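Ras GTPase-activating-like protein IQGAP2 (Homo sapiens, PDB 5CJP) probably binds GTP-loaded Rho-family GTPases through a helical domain related to the Ras GTPase-activating proteins. Local coordinates at residues E[22-25]-E[26-29]; E[64-67]-E[68-71]; E[178-181]-E[182-186]; E[273-276]-E[277-281]. All blocks are in the same frame, centred on the assembly; numbering follows the deposited sequence.

Interaction 1 of 4, residues E[22-25]-E[26-29]; sequences QTNP and LYLA
The side-chain amide of Asn24 lies obliquely against Tyr27, and the amide and ring planes are only 26° apart. Its two ends do different work. OD1 of Asn24 accepts from Tyr27 N at 3.2 Å, with the N-H standing well above the carbonyl plane rather than on a lone pair. ND2 of Asn24 turns to the base of the tyrosine side chain and reaches the ring atom CG of Tyr27 at 3.7 Å. The amide gets there because CG of Asn24 is anti to the backbone N (chi1 -169°), beside the carbonyl. This is an asparagine N-cap at the start of helix 25-34, just after helix 7-23 has ended. Pro25 takes the first helical position, where its missing N-H costs nothing. Its ring packs on Leu51 and Tyr54 of helix 37-54. The backbone joins in: Leu28 N bonds to Asn24 O at 3.1 Å, and Ala29 N bonds to Pro25 O at 2.8 Å. The far end of Tyr27 leads elsewhere, and its OH bonds to Asp364 of the second subunit. With an alanine here the capping carbonyl is gone, and Tyr27 N would probably keep only its weak bond to Asn24 O. The chemistry is that of a helix start whose N-H groups point out from the first turn: a neutral side-chain carbonyl serves one of them without adding a charge.

Interaction 2 of 4, residues E[64-67]-E[68-71]; sequences LLKL and FKTA
Leu64 lays its CD1 over one face of the Phe68 ring, 3.9 Å from the centroid and 23° off the ring normal. This is a CH-pi contact between residues four apart in helix 58-79, part of the all-helical GAP-related fold. CD1 sits toward the rim, and its closest ring atom is CZ of Phe68, 3.6 Å away. CG of Leu64 is anti to its own backbone N (chi1 176°), which swings the methyl up the helix onto the ring. Leu67 adds a looser apolar contact, CD1 to CD2 of Phe68 at 4.2 Å. Beyond the helix, the ring also meets Met96 and Val97 of helix 92-102, Ile205 of helix 200-216 and Phe33 of helix 25-34. A serine in place of Phe68 would probably open a gap between these helices and leave the Leu64 methyl without its aromatic partner. On another side of the helix, Lys66 and Lys69 run side by side and point the same way. Their like charges would tend to repel, but Lys66 has a salt bridge to Glu318, which probably offsets this. Next along the chain, OG1 of Thr70 makes a weak bond to Leu67 O at 3.4 Å, the same carbonyl that accepts from Ala71 N.

Interaction 3 of 4, residues E[178-181]-E[182-186]; sequences ENLR and RVTDK
Arg182 runs alongside Asn179, and both side chains point the same way from the helix. The guanidinium meets the amide edge-on. NH1 of Arg182 gives a weak bond to OD1 of Asn179, 3.4 Å long and bent to 126°. OD1 lies in the guanidinium plane, while the amide plane is turned almost square to it, at 87°. The bend of the arginine at chi3 (62°) folds its end back toward the preceding turn. Arg181 behaves differently. It crosses Arg182 at about a right angle, and its NH2 packs on the aliphatic CG of Arg182 at 3.6 Å. The same NH2 of Arg181 lies 6.0 Å from NE of Arg182. Arg181 also reaches back one turn, where its NH1 forms a 2.7 Å salt bridge with OE2 of Glu178. All of this lies along helix 167-193 of the GAP-related domain, as ordinary i to i+3 and i to i+1 side-chain contacts. The buried side of the same helix carries Leu180 and Thr184. Asn179 packs on Leu127, and Leu180 on Ile129 and Thr131, in loops nearby. Leu180 O accepts twice from Thr184: from the backbone N, and from OG1 at 2.6 Å, which stands above the carbonyl plane. The hydroxyl thus stays on its own helix and is satisfied inside the fold. CD2 of Leu180 lies 3.4 Å from OG1 of Thr184, and Tyr296 of helix 294-311 packs on both Arg181 and Thr184.

Interaction 4 of 4, residues E[273-276]-E[277-281]; sequences VLQH and AASNK
His276 is bonded to Lys281 twice, once through its backbone and once through its ring. Lys281 N gives a nearly straight bond, 2.7 Å long, to His276 O. In return, ND1 of His276 gives to Lys281 O at 3.1 Å. That acceptor sits at the edge of the imidazole, close to the ring plane. Seen from the carbonyl, however, the donor stands 48° above its plane and misses the lone pairs. The ring is swung to this side because its CG is anti to the carbonyl carbon (chi1 -78°). The lysine chain folds back over the same region, bent at three torsions, and its NZ comes within 3.6 Å of CE1 of His276. Phe283 meets the imidazole edge-to-face. The backbone pattern is a Schellman motif that ends helix 261-278. Lys281 N reaches back five residues to His276 O, and Asn280 N bonds to Ala277 O at 3.0 Å. Asn280, with its positive phi, is the C-prime residue at which the chain leaves the helical path. Before it, Ser279 N still bonds to Gln275 O at 2.8 Å, and the hydroxyl of Ser279 lies near both Gln275 O and His276 O. Ala277 and Ala278 present their methyls to Thr300 and Phe304 of helix 294-311. The Gln275 side chain looks outward instead: NE2 bonds to the backbone of the chain of another protein, and Ser279 and Lys281 pack on apolar side chains of that partner.

Overall arrangement
The four contacts follow one another along the chain and form two touching pairs. Interactions 1 and 2 have centres 13 Å apart, and helix 25-34 packs there on helix 58-79 through Ala29 and Leu67, and Leu26 and Leu64. Interactions 3 and 4 have centres 14 Å apart, and helix 167-193 meets helix 261-278 through Thr184 and Leu274, and Leu180 and Val273. Between the pairs, centres lie 29 to 45 Å apart. Interactions 3 and 4 both belong to the GAP-related region. Interaction 4 also touches another protein's chain near a bound GTP, consistent with a GTPase docking there, while Tyr27 of interaction 1 reaches the second subunit.

Interaction 1 of 4, residues E[22-25]-E[26-29]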
ATOM      1  N   GLN E  22       3.111 -14.321  10.129  1.00 43.07           N
ATOM      2  CA  GLN E  22       4.393 -14.090   9.457  1.00 43.57           C
ATOM      3  C   GLN E  22       5.435 -15.189   9.633  1.00 44.00           C
ATOM      4  O   GLN E  22       6.314 -15.373   8.786  1.00 42.94           O
ATOM      5  CB  GLN E  22       5.026 -12.787   9.975  1.00 43.00           C
ATOM      6  CG  GLN E  22       4.177 -11.538   9.745  1.00 45.05           C
ATOM      7  CD  GLN E  22       4.621 -10.362  10.594  1.00 45.33           C
ATOM      8  OE1 GLN E  22       5.691  -9.768  10.367  1.00 45.33           O
ATOM      9  NE2 GLN E  22       3.808 -10.022  11.586  1.00 41.39           N
ATOM     10  N   THR E  23       5.331 -15.921  10.729  1.00 42.29           N
ATOM     11  CA  THR E  23       6.340 -16.905  11.065  1.00 43.69           C
ATOM     12  C   THR E  23       5.933 -18.358  10.949  1.00 41.58           C
ATOM     13  O   THR E  23       6.798 -19.228  10.763  1.00 39.88           O
ATOM     14  CB  THR E  23       6.840 -16.615  12.507  1.00 43.43           C
ATOM     15  OG1 THR E  23       7.400 -15.301  12.539  1.00 48.71           O
ATOM     16  CG2 THR E  23       7.892 -17.574  12.942  1.00 48.65           C
ATOM     17  N   ASN E  24       4.633 -18.613  11.052  1.00 37.92           N
ATOM     18  CA  ASN E  24       4.146 -19.977  11.020  1.00 34.61           C
ATOM     19  C   ASN E  24       2.684 -20.057  10.569  1.00 30.42           C
ATOM     20  O   ASN E  24       1.798 -20.450  11.328  1.00 26.92           O
ATOM     21  CB  ASN E  24       4.339 -20.558  12.416  1.00 38.41           C
ATOM     22  CG  ASN E  24       4.124 -22.047  12.468  1.00 41.30           C
ATOM     23  OD1 ASN E  24       3.887 -22.689  11.444  1.00 44.99           O
ATOM     24  ND2 ASN E  24       4.205 -22.610  13.671  1.00 38.98           N
ATOM     25  N   PRO E  25       2.413 -19.664   9.316  1.00 27.32           N
ATOM     26  CA  PRO E  25       1.034 -19.712   8.808  1.00 28.53           C
ATOM     27  C   PRO E  25       0.452 -21.125   8.770  1.00 30.63           C
ATOM     28  O   PRO E  25      -0.758 -21.318   8.971  1.00 28.75           O
ATOM     29  CB  PRO E  25       1.131 -19.051   7.427  1.00 28.39           C
ATOM     30  CG  PRO E  25       2.616 -19.146   7.063  1.00 26.68           C
ATOM     31  CD  PRO E  25       3.334 -19.014   8.361  1.00 25.65           C
ATOM     32  N   LEU E  26       1.311 -22.114   8.544  1.00 32.93           N
ATOM     33  CA  LEU E  26       0.846 -23.499   8.525  1.00 35.70           C
ATOM     34  C   LEU E  26       0.171 -23.863   9.833  1.00 34.71           C
ATOM     35  O   LEU E  26      -0.884 -24.517   9.847  1.00 36.24           O
ATOM     36  CB  LEU E  26       2.006 -24.452   8.288  1.00 36.78           C
ATOM     37  CG  LEU E  26       2.616 -24.395   6.896  1.00 39.00           C
ATOM     38  CD1 LEU E  26       3.803 -25.335   6.867  1.00 41.97           C
ATOM     39  CD2 LEU E  26       1.583 -24.785   5.846  1.00 35.55           C
ATOM     40  N   TYR E  27       0.781 -23.440  10.935  1.00 32.63           N
ATOM     41  CA  TYR E  27       0.245 -23.729  12.251  1.00 31.61           C
ATOM     42  C   TYR E  27      -0.988 -22.858  12.520  1.00 30.99           C
ATOM     43  O   TYR E  27      -1.938 -23.288  13.186  1.00 29.28           O
ATOM     44  CB  TYR E  27       1.352 -23.532  13.304  1.00 35.31           C
ATOM     45  CG  TYR E  27       0.912 -23.794  14.729  1.00 38.54           C
ATOM     46  CD1 TYR E  27       0.336 -25.013  15.090  1.00 41.45           C
ATOM     47  CD2 TYR E  27       1.017 -22.803  15.709  1.00 41.10           C
ATOM     48  CE1 TYR E  27      -0.136 -25.248  16.386  1.00 41.31           C
ATOM     49  CE2 TYR E  27       0.545 -23.021  17.003  1.00 43.64           C
ATOM     50  CZ  TYR E  27      -0.030 -24.251  17.330  1.00 43.89           C
ATOM     51  OH  TYR E  27      -0.509 -24.477  18.589  1.00 41.71           O
ATOM     52  N   LEU E  28      -0.993 -21.635  11.991  1.00 33.39           N
ATOM     53  CA  LEU E  28      -2.157 -20.755  12.174  1.00 32.79           C
ATOM     54  C   LEU E  28      -3.344 -21.463  11.504  1.00 33.05           C
ATOM     55  O   LEU E  28      -4.428 -21.593  12.098  1.00 32.06           O
ATOM     56  CB  LEU E  28      -1.936 -19.400  11.504  1.00 29.81           C
ATOM     57  CG  LEU E  28      -2.654 -18.208  12.147  1.00 31.77           C
ATOM     58  CD1 LEU E  28      -2.921 -17.140  11.126  1.00 30.22           C
ATOM     59  CD2 LEU E  28      -3.950 -18.631  12.729  1.00 30.19           C
ATOM     60  N   ALA E  29      -3.129 -21.906  10.261  1.00 32.38           N
ATOM     61  CA  ALA E  29      -4.149 -22.617   9.506  1.00 33.59           C
ATOM     62  C   ALA E  29      -4.678 -23.787  10.324  1.00 36.87           C
ATOM     63  O   ALA E  29      -5.893 -23.979  10.436  1.00 37.11           O
ATOM     64  CB  ALA E  29      -3.577 -23.130   8.195  1.00 31.96           C
TER

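Interaction 2 of 4, residues E[64-67]-E[68-71]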
ATOM      1  N   LEU E  64       1.819 -27.111   2.649  1.00 31.30           N
ATOM      2  CA  LEU E  64       0.422 -26.725   2.769  1.00 27.75           C
ATOM      3  C   LEU E  64      -0.443 -27.891   2.323  1.00 30.04           C
ATOM      4  O   LEU E  64      -1.511 -28.136   2.891  1.00 27.33           O
ATOM      5  CB  LEU E  64       0.144 -25.500   1.907  1.00 24.72           C
ATOM      6  CG  LEU E  64      -1.298 -25.030   1.839  1.00 20.71           C
ATOM      7  CD1 LEU E  64      -1.832 -24.798   3.239  1.00 24.69           C
ATOM      8  CD2 LEU E  64      -1.350 -23.768   1.006  1.00 23.97           C
ATOM      9  N   LEU E  65       0.009 -28.607   1.291  1.00 32.11           N
ATOM     10  CA  LEU E  65      -0.733 -29.767   0.802  1.00 36.36           C
ATOM     11  C   LEU E  65      -0.765 -30.835   1.879  1.00 38.12           C
ATOM     12  O   LEU E  65      -1.787 -31.472   2.102  1.00 40.42           O
ATOM     13  CB  LEU E  65      -0.099 -30.344  -0.477  1.00 35.49           C
ATOM     14  CG  LEU E  65      -0.375 -29.553  -1.766  1.00 33.08           C
ATOM     15  CD1 LEU E  65       0.462 -30.081  -2.922  1.00 32.63           C
ATOM     16  CD2 LEU E  65      -1.862 -29.603  -2.073  1.00 30.87           C
ATOM     17  N   LYS E  66       0.351 -31.030   2.562  1.00 41.59           N
ATOM     18  CA  LYS E  66       0.383 -32.042   3.607  1.00 44.35           C
ATOM     19  C   LYS E  66      -0.475 -31.595   4.767  1.00 43.51           C
ATOM     20  O   LYS E  66      -1.071 -32.421   5.457  1.00 44.18           O
ATOM     21  CB  LYS E  66       1.816 -32.288   4.060  1.00 49.04           C
ATOM     22  CG  LYS E  66       2.713 -32.694   2.905  1.00 55.65           C
ATOM     23  CD  LYS E  66       2.236 -33.993   2.246  1.00 59.72           C
ATOM     24  CE  LYS E  66       2.372 -35.178   3.197  1.00 61.40           C
ATOM     25  NZ  LYS E  66       2.235 -36.473   2.478  1.00 62.12           N
ATOM     26  N   LEU E  67      -0.555 -30.285   4.976  1.00 42.71           N
ATOM     27  CA  LEU E  67      -1.376 -29.749   6.056  1.00 41.11           C
ATOM     28  C   LEU E  67      -2.830 -30.062   5.706  1.00 41.05           C
ATOM     29  O   LEU E  67      -3.582 -30.592   6.520  1.00 41.25           O
ATOM     30  CB  LEU E  67      -1.168 -28.239   6.169  1.00 42.37           C
ATOM     31  CG  LEU E  67      -1.771 -27.454   7.334  1.00 36.70           C
ATOM     32  CD1 LEU E  67      -2.871 -26.586   6.834  1.00 32.84           C
ATOM     33  CD2 LEU E  67      -2.235 -28.391   8.430  1.00 37.94           C
ATOM     34  N   PHE E  68      -3.220 -29.729   4.483  1.00 40.59           N
ATOM     35  CA  PHE E  68      -4.578 -29.995   4.013  1.00 41.78           C
ATOM     36  C   PHE E  68      -4.916 -31.469   4.157  1.00 43.93           C
ATOM     37  O   PHE E  68      -5.980 -31.829   4.689  1.00 42.75           O
ATOM     38  CB  PHE E  68      -4.719 -29.598   2.543  1.00 39.50           C
ATOM     39  CG  PHE E  68      -4.851 -28.128   2.335  1.00 40.70           C
ATOM     40  CD1 PHE E  68      -4.630 -27.574   1.077  1.00 40.18           C
ATOM     41  CD2 PHE E  68      -5.224 -27.288   3.391  1.00 39.00           C
ATOM     42  CE1 PHE E  68      -4.782 -26.197   0.872  1.00 39.39           C
ATOM     43  CE2 PHE E  68      -5.378 -25.919   3.195  1.00 37.42           C
ATOM     44  CZ  PHE E  68      -5.159 -25.370   1.937  1.00 38.82           C
ATOM     45  N   LYS E  69      -4.003 -32.319   3.690  1.00 44.86           N
ATOM     46  CA  LYS E  69      -4.200 -33.759   3.750  1.00 46.51           C
ATOM     47  C   LYS E  69      -4.490 -34.291   5.150  1.00 45.73           C
ATOM     48  O   LYS E  69      -5.556 -34.865   5.408  1.00 43.23           O
ATOM     49  CB  LYS E  69      -2.976 -34.483   3.192  1.00 50.64           C
ATOM     50  CG  LYS E  69      -3.241 -35.952   2.936  1.00 53.25           C
ATOM     51  CD  LYS E  69      -1.986 -36.738   2.640  1.00 57.09           C
ATOM     52  CE  LYS E  69      -1.262 -37.088   3.927  1.00 60.44           C
ATOM     53  NZ  LYS E  69      -0.179 -38.102   3.708  1.00 61.87           N
ATOM     54  N   THR E  70      -3.547 -34.108   6.061  1.00 44.68           N
ATOM     55  CA  THR E  70      -3.735 -34.622   7.404  1.00 48.58           C
ATOM     56  C   THR E  70      -4.969 -34.048   8.093  1.00 46.17           C
ATOM     57  O   THR E  70      -5.622 -34.743   8.870  1.00 45.31           O
ATOM     58  CB  THR E  70      -2.515 -34.346   8.268  1.00 50.92           C
ATOM     59  OG1 THR E  70      -2.569 -32.996   8.728  1.00 57.38           O
ATOM     60  CG2 THR E  70      -1.246 -34.543   7.463  1.00 52.84           C
ATOM     61  N   ALA E  71      -5.288 -32.791   7.808  1.00 44.62           N
ATOM     62  CA  ALA E  71      -6.457 -32.159   8.410  1.00 44.22           C
ATOM     63  C   ALA E  71      -7.731 -32.769   7.838  1.00 44.24           C
ATOM     64  O   ALA E  71      -8.703 -32.979   8.561  1.00 44.37           O
ATOM     65  CB  ALA E  71      -6.439 -30.634   8.166  1.00 43.17           C
TER

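Interaction 3 of 4, residues E[178-181]-E[182-186]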
ATOM      1  N   GLU E 178     -34.984 -24.636 -24.302  1.00 68.29           N
ATOM      2  CA  GLU E 178     -34.117 -24.839 -25.448  1.00 71.67           C
ATOM      3  C   GLU E 178     -32.885 -23.998 -25.251  1.00 69.65           C
ATOM      4  O   GLU E 178     -31.765 -24.480 -25.394  1.00 70.90           O
ATOM      5  CB  GLU E 178     -34.817 -24.434 -26.742  1.00 78.88           C
ATOM      6  CG  GLU E 178     -34.965 -25.585 -27.713  1.00 83.70           C
ATOM      7  CD  GLU E 178     -33.630 -26.164 -28.128  1.00 87.35           C
ATOM      8  OE1 GLU E 178     -32.927 -25.510 -28.928  1.00 89.25           O
ATOM      9  OE2 GLU E 178     -33.281 -27.264 -27.645  1.00 88.89           O
ATOM     10  N   ASN E 179     -33.107 -22.733 -24.915  1.00 65.69           N
ATOM     11  CA  ASN E 179     -32.023 -21.798 -24.673  1.00 61.80           C
ATOM     12  C   ASN E 179     -31.114 -22.342 -23.574  1.00 59.31           C
ATOM     13  O   ASN E 179     -29.903 -22.447 -23.755  1.00 57.50           O
ATOM     14  CB  ASN E 179     -32.575 -20.434 -24.234  1.00 64.10           C
ATOM     15  CG  ASN E 179     -33.316 -19.709 -25.347  1.00 64.56           C
ATOM     16  OD1 ASN E 179     -32.729 -19.318 -26.354  1.00 65.98           O
ATOM     17  ND2 ASN E 179     -34.612 -19.526 -25.163  1.00 67.75           N
ATOM     18  N   LEU E 180     -31.718 -22.694 -22.441  1.00 57.98           N
ATOM     19  CA  LEU E 180     -30.984 -23.206 -21.291  1.00 58.52           C
ATOM     20  C   LEU E 180     -30.066 -24.371 -21.652  1.00 59.91           C
ATOM     21  O   LEU E 180     -28.882 -24.366 -21.306  1.00 59.38           O
ATOM     22  CB  LEU E 180     -31.957 -23.650 -20.187  1.00 56.28           C
ATOM     23  CG  LEU E 180     -31.692 -23.244 -18.716  1.00 53.71           C
ATOM     24  CD1 LEU E 180     -32.590 -24.087 -17.809  1.00 50.29           C
ATOM     25  CD2 LEU E 180     -30.229 -23.455 -18.327  1.00 49.51           C
ATOM     26  N   ARG E 181     -30.608 -25.360 -22.353  1.00 61.80           N
ATOM     27  CA  ARG E 181     -29.826 -26.524 -22.740  1.00 65.64           C
ATOM     28  C   ARG E 181     -28.662 -26.150 -23.641  1.00 62.21           C
ATOM     29  O   ARG E 181     -27.608 -26.781 -23.613  1.00 61.03           O
ATOM     30  CB  ARG E 181     -30.707 -27.543 -23.455  1.00 74.09           C
ATOM     31  CG  ARG E 181     -30.046 -28.906 -23.607  1.00 87.77           C
ATOM     32  CD  ARG E 181     -30.184 -29.399 -25.024  1.00 98.25           C
ATOM     33  NE  ARG E 181     -29.454 -28.532 -25.948  1.00104.09           N
ATOM     34  CZ  ARG E 181     -29.877 -28.211 -27.165  1.00106.24           C
ATOM     35  NH1 ARG E 181     -31.032 -28.678 -27.617  1.00107.58           N
ATOM     36  NH2 ARG E 181     -29.139 -27.424 -27.939  1.00106.55           N
ATOM     37  N   ARG E 182     -28.863 -25.112 -24.437  1.00 60.03           N
ATOM     38  CA  ARG E 182     -27.857 -24.631 -25.366  1.00 57.05           C
ATOM     39  C   ARG E 182     -26.698 -23.923 -24.663  1.00 55.78           C
ATOM     40  O   ARG E 182     -25.535 -24.179 -24.970  1.00 53.00           O
ATOM     41  CB  ARG E 182     -28.514 -23.676 -26.347  1.00 57.81           C
ATOM     42  CG  ARG E 182     -28.165 -23.924 -27.780  1.00 55.86           C
ATOM     43  CD  ARG E 182     -28.569 -22.722 -28.590  1.00 57.20           C
ATOM     44  NE  ARG E 182     -27.833 -21.544 -28.134  1.00 53.06           N
ATOM     45  CZ  ARG E 182     -28.388 -20.493 -27.543  1.00 53.45           C
ATOM     46  NH1 ARG E 182     -29.701 -20.456 -27.320  1.00 48.83           N
ATOM     47  NH2 ARG E 182     -27.627 -19.469 -27.184  1.00 55.16           N
ATOM     48  N   VAL E 183     -27.017 -23.012 -23.742  1.00 54.01           N
ATOM     49  CA  VAL E 183     -25.977 -22.295 -23.007  1.00 52.28           C
ATOM     50  C   VAL E 183     -25.273 -23.230 -22.044  1.00 52.28           C
ATOM     51  O   VAL E 183     -24.071 -23.144 -21.852  1.00 52.79           O
ATOM     52  CB  VAL E 183     -26.538 -21.118 -22.206  1.00 51.40           C
ATOM     53  CG1 VAL E 183     -26.225 -19.832 -22.918  1.00 52.87           C
ATOM     54  CG2 VAL E 183     -28.023 -21.245 -22.046  1.00 52.49           C
ATOM     55  N   THR E 184     -26.031 -24.141 -21.452  1.00 51.11           N
ATOM     56  CA  THR E 184     -25.467 -25.091 -20.513  1.00 49.58           C
ATOM     57  C   THR E 184     -24.418 -25.962 -21.168  1.00 53.21           C
ATOM     58  O   THR E 184     -23.353 -26.188 -20.595  1.00 53.31           O
ATOM     59  CB  THR E 184     -26.552 -26.010 -19.930  1.00 46.32           C
ATOM     60  OG1 THR E 184     -27.517 -25.219 -19.237  1.00 42.15           O
ATOM     61  CG2 THR E 184     -25.951 -27.015 -18.969  1.00 37.71           C
ATOM     62  N   ASP E 185     -24.719 -26.458 -22.367  1.00 56.35           N
ATOM     63  CA  ASP E 185     -23.788 -27.329 -23.074  1.00 57.70           C
ATOM     64  C   ASP E 185     -22.488 -26.580 -23.352  1.00 57.65           C
ATOM     65  O   ASP E 185     -21.405 -27.169 -23.309  1.00 56.50           O
ATOM     66  CB  ASP E 185     -24.397 -27.851 -24.386  1.00 59.79           C
ATOM     67  CG  ASP E 185     -23.795 -29.191 -24.820  1.00 60.36           C
ATOM     68  OD1 ASP E 185     -23.631 -29.405 -26.037  1.00 60.16           O
ATOM     69  OD2 ASP E 185     -23.496 -30.041 -23.945  1.00 60.85           O
ATOM     70  N   LYS E 186     -22.590 -25.282 -23.635  1.00 57.27           N
ATOM     71  CA  LYS E 186     -21.395 -24.484 -23.869  1.00 54.97           C
ATOM     72  C   LYS E 186     -20.556 -24.469 -22.589  1.00 53.13           C
ATOM     73  O   LYS E 186     -19.358 -24.733 -22.630  1.00 54.12           O
ATOM     74  CB  LYS E 186     -21.766 -23.059 -24.283  1.00 57.20           C
ATOM     75  CG  LYS E 186     -22.320 -22.965 -25.700  1.00 58.50           C
ATOM     76  CD  LYS E 186     -22.378 -21.541 -26.216  1.00 60.86           C
ATOM     77  CE  LYS E 186     -22.754 -21.542 -27.697  1.00 66.45           C
ATOM     78  NZ  LYS E 186     -22.810 -20.177 -28.310  1.00 67.44           N
TER

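Interaction 4 of 4, residues E[273-276]-E[277-281]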
ATOM      1  N   VAL E 273     -29.193 -26.716 -13.542  1.00 47.21           N
ATOM      2  CA  VAL E 273     -29.145 -27.884 -14.413  1.00 45.53           C
ATOM      3  C   VAL E 273     -27.861 -28.675 -14.199  1.00 48.29           C
ATOM      4  O   VAL E 273     -27.894 -29.895 -14.076  1.00 47.93           O
ATOM      5  CB  VAL E 273     -29.233 -27.503 -15.895  1.00 42.10           C
ATOM      6  CG1 VAL E 273     -29.025 -28.745 -16.751  1.00 35.32           C
ATOM      7  CG2 VAL E 273     -30.584 -26.895 -16.189  1.00 37.48           C
ATOM      8  N   LEU E 274     -26.724 -27.989 -14.146  1.00 50.39           N
ATOM      9  CA  LEU E 274     -25.461 -28.683 -13.950  1.00 52.27           C
ATOM     10  C   LEU E 274     -25.328 -29.360 -12.576  1.00 53.39           C
ATOM     11  O   LEU E 274     -24.717 -30.430 -12.479  1.00 54.32           O
ATOM     12  CB  LEU E 274     -24.281 -27.734 -14.222  1.00 51.46           C
ATOM     13  CG  LEU E 274     -24.017 -27.338 -15.692  1.00 49.18           C
ATOM     14  CD1 LEU E 274     -22.759 -26.482 -15.785  1.00 47.87           C
ATOM     15  CD2 LEU E 274     -23.849 -28.574 -16.552  1.00 45.09           C
ATOM     16  N   GLN E 275     -25.897 -28.764 -11.523  1.00 51.82           N
ATOM     17  CA  GLN E 275     -25.841 -29.370 -10.188  1.00 51.23           C
ATOM     18  C   GLN E 275     -26.520 -30.719 -10.306  1.00 50.93           C
ATOM     19  O   GLN E 275     -25.923 -31.750 -10.038  1.00 50.89           O
ATOM     20  CB  GLN E 275     -26.621 -28.555  -9.168  1.00 50.16           C
ATOM     21  CG  GLN E 275     -25.972 -28.371  -7.793  1.00 46.20           C
ATOM     22  CD  GLN E 275     -25.292 -29.608  -7.202  1.00 43.49           C
ATOM     23  OE1 GLN E 275     -24.325 -30.103  -7.762  1.00 40.22           O
ATOM     24  NE2 GLN E 275     -25.780 -30.087  -6.052  1.00 43.20           N
ATOM     25  N   HIS E 276     -27.778 -30.689 -10.731  1.00 51.80           N
ATOM     26  CA  HIS E 276     -28.568 -31.905 -10.908  1.00 53.85           C
ATOM     27  C   HIS E 276     -27.827 -32.986 -11.676  1.00 53.46           C
ATOM     28  O   HIS E 276     -27.834 -34.152 -11.273  1.00 52.19           O
ATOM     29  CB  HIS E 276     -29.877 -31.576 -11.614  1.00 55.05           C
ATOM     30  CG  HIS E 276     -30.896 -30.959 -10.713  1.00 57.31           C
ATOM     31  ND1 HIS E 276     -31.866 -31.697 -10.068  1.00 57.65           N
ATOM     32  CD2 HIS E 276     -31.063 -29.679 -10.303  1.00 56.76           C
ATOM     33  CE1 HIS E 276     -32.585 -30.899  -9.302  1.00 56.89           C
ATOM     34  NE2 HIS E 276     -32.120 -29.670  -9.426  1.00 55.71           N
ATOM     35  N   ALA E 277     -27.189 -32.598 -12.778  1.00 53.41           N
ATOM     36  CA  ALA E 277     -26.440 -33.549 -13.588  1.00 52.07           C
ATOM     37  C   ALA E 277     -25.284 -34.119 -12.786  1.00 52.18           C
ATOM     38  O   ALA E 277     -25.102 -35.329 -12.736  1.00 51.76           O
ATOM     39  CB  ALA E 277     -25.925 -32.880 -14.830  1.00 51.29           C
ATOM     40  N   ALA E 278     -24.509 -33.249 -12.146  1.00 53.21           N
ATOM     41  CA  ALA E 278     -23.363 -33.705 -11.366  1.00 54.77           C
ATOM     42  C   ALA E 278     -23.780 -34.613 -10.218  1.00 56.28           C
ATOM     43  O   ALA E 278     -23.031 -35.502  -9.814  1.00 55.21           O
ATOM     44  CB  ALA E 278     -22.592 -32.520 -10.831  1.00 53.71           C
ATOM     45  N   SER E 279     -24.986 -34.396  -9.702  1.00 59.01           N
ATOM     46  CA  SER E 279     -25.482 -35.195  -8.596  1.00 61.69           C
ATOM     47  C   SER E 279     -26.443 -36.292  -9.040  1.00 61.61           C
ATOM     48  O   SER E 279     -27.093 -36.924  -8.211  1.00 61.10           O
ATOM     49  CB  SER E 279     -26.151 -34.284  -7.560  1.00 64.01           C
ATOM     50  OG  SER E 279     -27.194 -33.521  -8.134  1.00 64.25           O
ATOM     51  N   ASN E 280     -26.508 -36.523 -10.349  1.00 62.21           N
ATOM     52  CA  ASN E 280     -27.382 -37.541 -10.943  1.00 62.07           C
ATOM     53  C   ASN E 280     -28.841 -37.440 -10.472  1.00 62.94           C
ATOM     54  O   ASN E 280     -29.459 -38.441 -10.113  1.00 61.12           O
ATOM     55  CB  ASN E 280     -26.847 -38.942 -10.635  1.00 59.49           C
ATOM     56  CG  ASN E 280     -27.373 -39.998 -11.604  1.00 55.99           C
ATOM     57  OD1 ASN E 280     -28.249 -39.727 -12.429  1.00 54.80           O
ATOM     58  ND2 ASN E 280     -26.830 -41.204 -11.513  1.00 52.41           N
ATOM     59  N   LYS E 281     -29.390 -36.232 -10.491  1.00 65.18           N
ATOM     60  CA  LYS E 281     -30.765 -36.007 -10.064  1.00 68.38           C
ATOM     61  C   LYS E 281     -31.651 -35.497 -11.193  1.00 67.52           C
ATOM     62  O   LYS E 281     -31.496 -34.370 -11.674  1.00 68.47           O
ATOM     63  CB  LYS E 281     -30.795 -35.017  -8.895  1.00 71.19           C
ATOM     64  CG  LYS E 281     -30.632 -35.671  -7.540  1.00 77.96           C
ATOM     65  CD  LYS E 281     -31.957 -36.211  -7.028  1.00 82.55           C
ATOM     66  CE  LYS E 281     -32.826 -35.090  -6.444  1.00 85.71           C
ATOM     67  NZ  LYS E 281     -32.975 -33.918  -7.358  1.00 85.74           N
TER